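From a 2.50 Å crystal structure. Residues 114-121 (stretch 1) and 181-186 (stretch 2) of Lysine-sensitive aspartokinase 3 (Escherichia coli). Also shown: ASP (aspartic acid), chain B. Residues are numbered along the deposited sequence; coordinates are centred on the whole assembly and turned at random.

Stretch 1 114-121: LVSHGELM
Stretch 2 (181-186) TQGFIG

A helix can be seated on a strand-loop-strand segment without a single hydrogen bond between them, and lysine-sensitive aspartokinase 3 offers a compact example in which a carboxylate at the seam bonds a bound aspartic acid instead. Residues 114-121 lie within a longer helix; residues 181-182 end one strand, 183-184 form the connection, and 185-186 open the next strand. The register is set by two CA pairs: S116 CA stands 6.1 Å from I185 CA, and E119 CA 5.5 Å from Q182 CA, so the helix ascends in sequence as the second stretch descends. The two stretches bury 338 Å², both sides summed.

The helix is not ideal. It kinks where the N atoms of 118 and 119 lack bonds to the preceding turn; G118 N instead reaches V115 O at 3.3 Å, and H117 N reaches L114 O at 3.2 Å; the i to i-4 pattern returns weakly at L120 N, 3.5 Å from S116 O, and firmly at M121 N, 3.0 Å from H117 O. In the connection, F184 has a positive phi (phi/psi 76/-28), following G183 at -92/-180; Q182 and I185 are extended, at -110/139 and -110/160.

The contact is made by carbon packing, much of it from the aliphatic parts of polar residues, with E119 giving the largest share. V115 (chi1 t) and F184 (chi1 t, chi2 57°) both point toward the opposing stretch, and V115 CG1 meets F184 CE2 at 3.4 Å, at the ring edge. One helical turn along, E119 contributes its aliphatic portion: E119 CB touches Q182 CB at 3.4 Å, while E119 CG lies 4.1 Å from I185 CG2. That same methyl of I185 (chi1 p, chi2 t) also receives S116 CB at 3.8 Å. L120 (m, t) starts sideways but its end comes nearer, bringing L120 CD2 to 4.2 Å from Q182 CD; Q182 has chi1 p, chi2 m and chi3 149°, and its OE1 is hydrogen-bonded elsewhere in the structure.

E119 also carries the bond to the ligand. Its chi1 of -8° is nearly eclipsed, off any rotamer well, with chi2 m and chi3 117°. E119 CG passes G183 O at 3.5 Å, a van der Waals approach, and E119 OE1 lies 3.7 Å from F184 CD2, oblique to the ring. E119 OE2 accepts a hydrogen bond from the ligand amino nitrogen, ASP N, at 3.0 Å, a pairing that suits a carboxylate and an amine. The ligand also covers one face of the F184 ring, with ASP CB 3.6 Å from F184 CG. The two stretches thus share the ligand: E119 binds its amine, and F184 packs against its side chain.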

# COMPACT_ATOMS: atom_id res chain seq x y z
N LEU A 114 -29.33 24.64 -7.84
CA LEU A 114 -29.96 25.38 -6.76
C LEU A 114 -28.87 25.94 -5.86
O LEU A 114 -28.91 27.10 -5.47
CB LEU A 114 -30.87 24.45 -5.97
CG LEU A 114 -31.82 25.10 -4.98
CD1 LEU A 114 -32.78 24.04 -4.47
CD2 LEU A 114 -31.05 25.71 -3.84
N VAL A 115 -27.87 25.13 -5.54
CA VAL A 115 -26.83 25.62 -4.65
C VAL A 115 -26.01 26.74 -5.27
O VAL A 115 -25.46 27.56 -4.57
CB VAL A 115 -25.88 24.51 -4.18
CG1 VAL A 115 -24.64 25.13 -3.56
CG2 VAL A 115 -26.58 23.62 -3.14
N SER A 116 -25.93 26.77 -6.59
CA SER A 116 -25.15 27.80 -7.24
C SER A 116 -25.65 29.20 -6.83
O SER A 116 -24.86 30.14 -6.71
CB SER A 116 -25.25 27.63 -8.74
OG SER A 116 -26.59 27.81 -9.14
N HIS A 117 -26.95 29.33 -6.61
CA HIS A 117 -27.56 30.61 -6.22
C HIS A 117 -26.90 31.40 -5.07
O HIS A 117 -26.99 32.63 -5.04
CB HIS A 117 -29.04 30.40 -5.92
CG HIS A 117 -29.87 30.18 -7.15
ND1 HIS A 117 -29.74 29.05 -7.93
CD2 HIS A 117 -30.78 30.96 -7.77
CE1 HIS A 117 -30.53 29.15 -8.99
NE2 HIS A 117 -31.17 30.31 -8.91
N GLY A 118 -26.23 30.71 -4.14
CA GLY A 118 -25.58 31.38 -3.02
C GLY A 118 -24.50 32.36 -3.44
O GLY A 118 -24.55 33.55 -3.10
N GLU A 119 -23.52 31.87 -4.20
CA GLU A 119 -22.45 32.75 -4.67
C GLU A 119 -23.00 33.79 -5.66
O GLU A 119 -22.39 34.83 -5.88
CB GLU A 119 -21.32 31.96 -5.32
CG GLU A 119 -21.39 30.44 -5.18
CD GLU A 119 -21.30 29.93 -3.76
OE1 GLU A 119 -22.28 29.32 -3.29
OE2 GLU A 119 -20.26 30.13 -3.10
N LEU A 120 -24.16 33.53 -6.26
CA LEU A 120 -24.71 34.53 -7.16
C LEU A 120 -25.19 35.73 -6.33
O LEU A 120 -24.84 36.87 -6.63
CB LEU A 120 -25.87 33.96 -7.99
CG LEU A 120 -25.41 33.10 -9.18
CD1 LEU A 120 -26.60 32.49 -9.89
CD2 LEU A 120 -24.62 33.97 -10.15
N MET A 121 -25.96 35.47 -5.28
CA MET A 121 -26.45 36.56 -4.44
C MET A 121 -25.32 37.30 -3.73
O MET A 121 -25.34 38.52 -3.67
CB MET A 121 -27.46 36.04 -3.40
CG MET A 121 -28.77 35.58 -4.03
SD MET A 121 -29.74 34.57 -2.93
CE MET A 121 -30.72 35.79 -2.16
N THR A 181 -16.61 38.06 -9.21
CA THR A 181 -17.27 36.87 -9.73
C THR A 181 -17.37 35.81 -8.64
O THR A 181 -16.93 36.02 -7.50
CB THR A 181 -16.52 36.33 -10.97
OG1 THR A 181 -17.30 35.28 -11.55
CG2 THR A 181 -15.11 35.81 -10.62
N GLN A 182 -17.95 34.66 -8.97
CA GLN A 182 -18.14 33.60 -7.98
C GLN A 182 -17.31 32.33 -8.09
O GLN A 182 -17.11 31.80 -9.18
CB GLN A 182 -19.63 33.22 -7.94
CG GLN A 182 -20.28 33.06 -9.30
CD GLN A 182 -20.45 34.36 -10.05
OE1 GLN A 182 -20.40 34.39 -11.28
NE2 GLN A 182 -20.67 35.45 -9.32
N GLY A 183 -16.84 31.83 -6.96
CA GLY A 183 -16.07 30.60 -7.01
C GLY A 183 -17.04 29.45 -6.78
O GLY A 183 -18.24 29.69 -6.63
N PHE A 184 -16.52 28.22 -6.78
CA PHE A 184 -17.34 27.03 -6.54
C PHE A 184 -18.24 26.53 -7.68
O PHE A 184 -18.52 25.33 -7.77
CB PHE A 184 -18.18 27.27 -5.28
CG PHE A 184 -19.11 26.15 -4.94
CD1 PHE A 184 -18.63 24.86 -4.72
CD2 PHE A 184 -20.46 26.41 -4.70
CE1 PHE A 184 -19.47 23.84 -4.25
CE2 PHE A 184 -21.33 25.39 -4.22
CZ PHE A 184 -20.83 24.11 -4.00
N ILE A 185 -18.68 27.44 -8.55
CA ILE A 185 -19.56 27.04 -9.65
C ILE A 185 -18.98 27.08 -11.05
O ILE A 185 -17.98 27.76 -11.32
CB ILE A 185 -20.84 27.88 -9.68
CG1 ILE A 185 -20.52 29.33 -10.06
CG2 ILE A 185 -21.51 27.85 -8.31
CD1 ILE A 185 -21.75 30.21 -10.20
N GLY A 186 -19.63 26.34 -11.95
CA GLY A 186 -19.20 26.29 -13.33
C GLY A 186 -20.37 25.87 -14.20
O GLY A 186 -21.50 25.78 -13.72
N ASP B . -19.88 27.97 -1.05
CA ASP B . -19.32 26.62 -1.13
C ASP B . -19.46 26.00 0.28
O ASP B . -20.14 26.62 1.14
CB ASP B . -17.85 26.69 -1.64
CG ASP B . -16.81 27.35 -0.70
OD1 ASP B . -17.21 27.78 0.43
OD2 ASP B . -15.59 27.44 -1.08
OXT ASP B . -18.85 24.90 0.52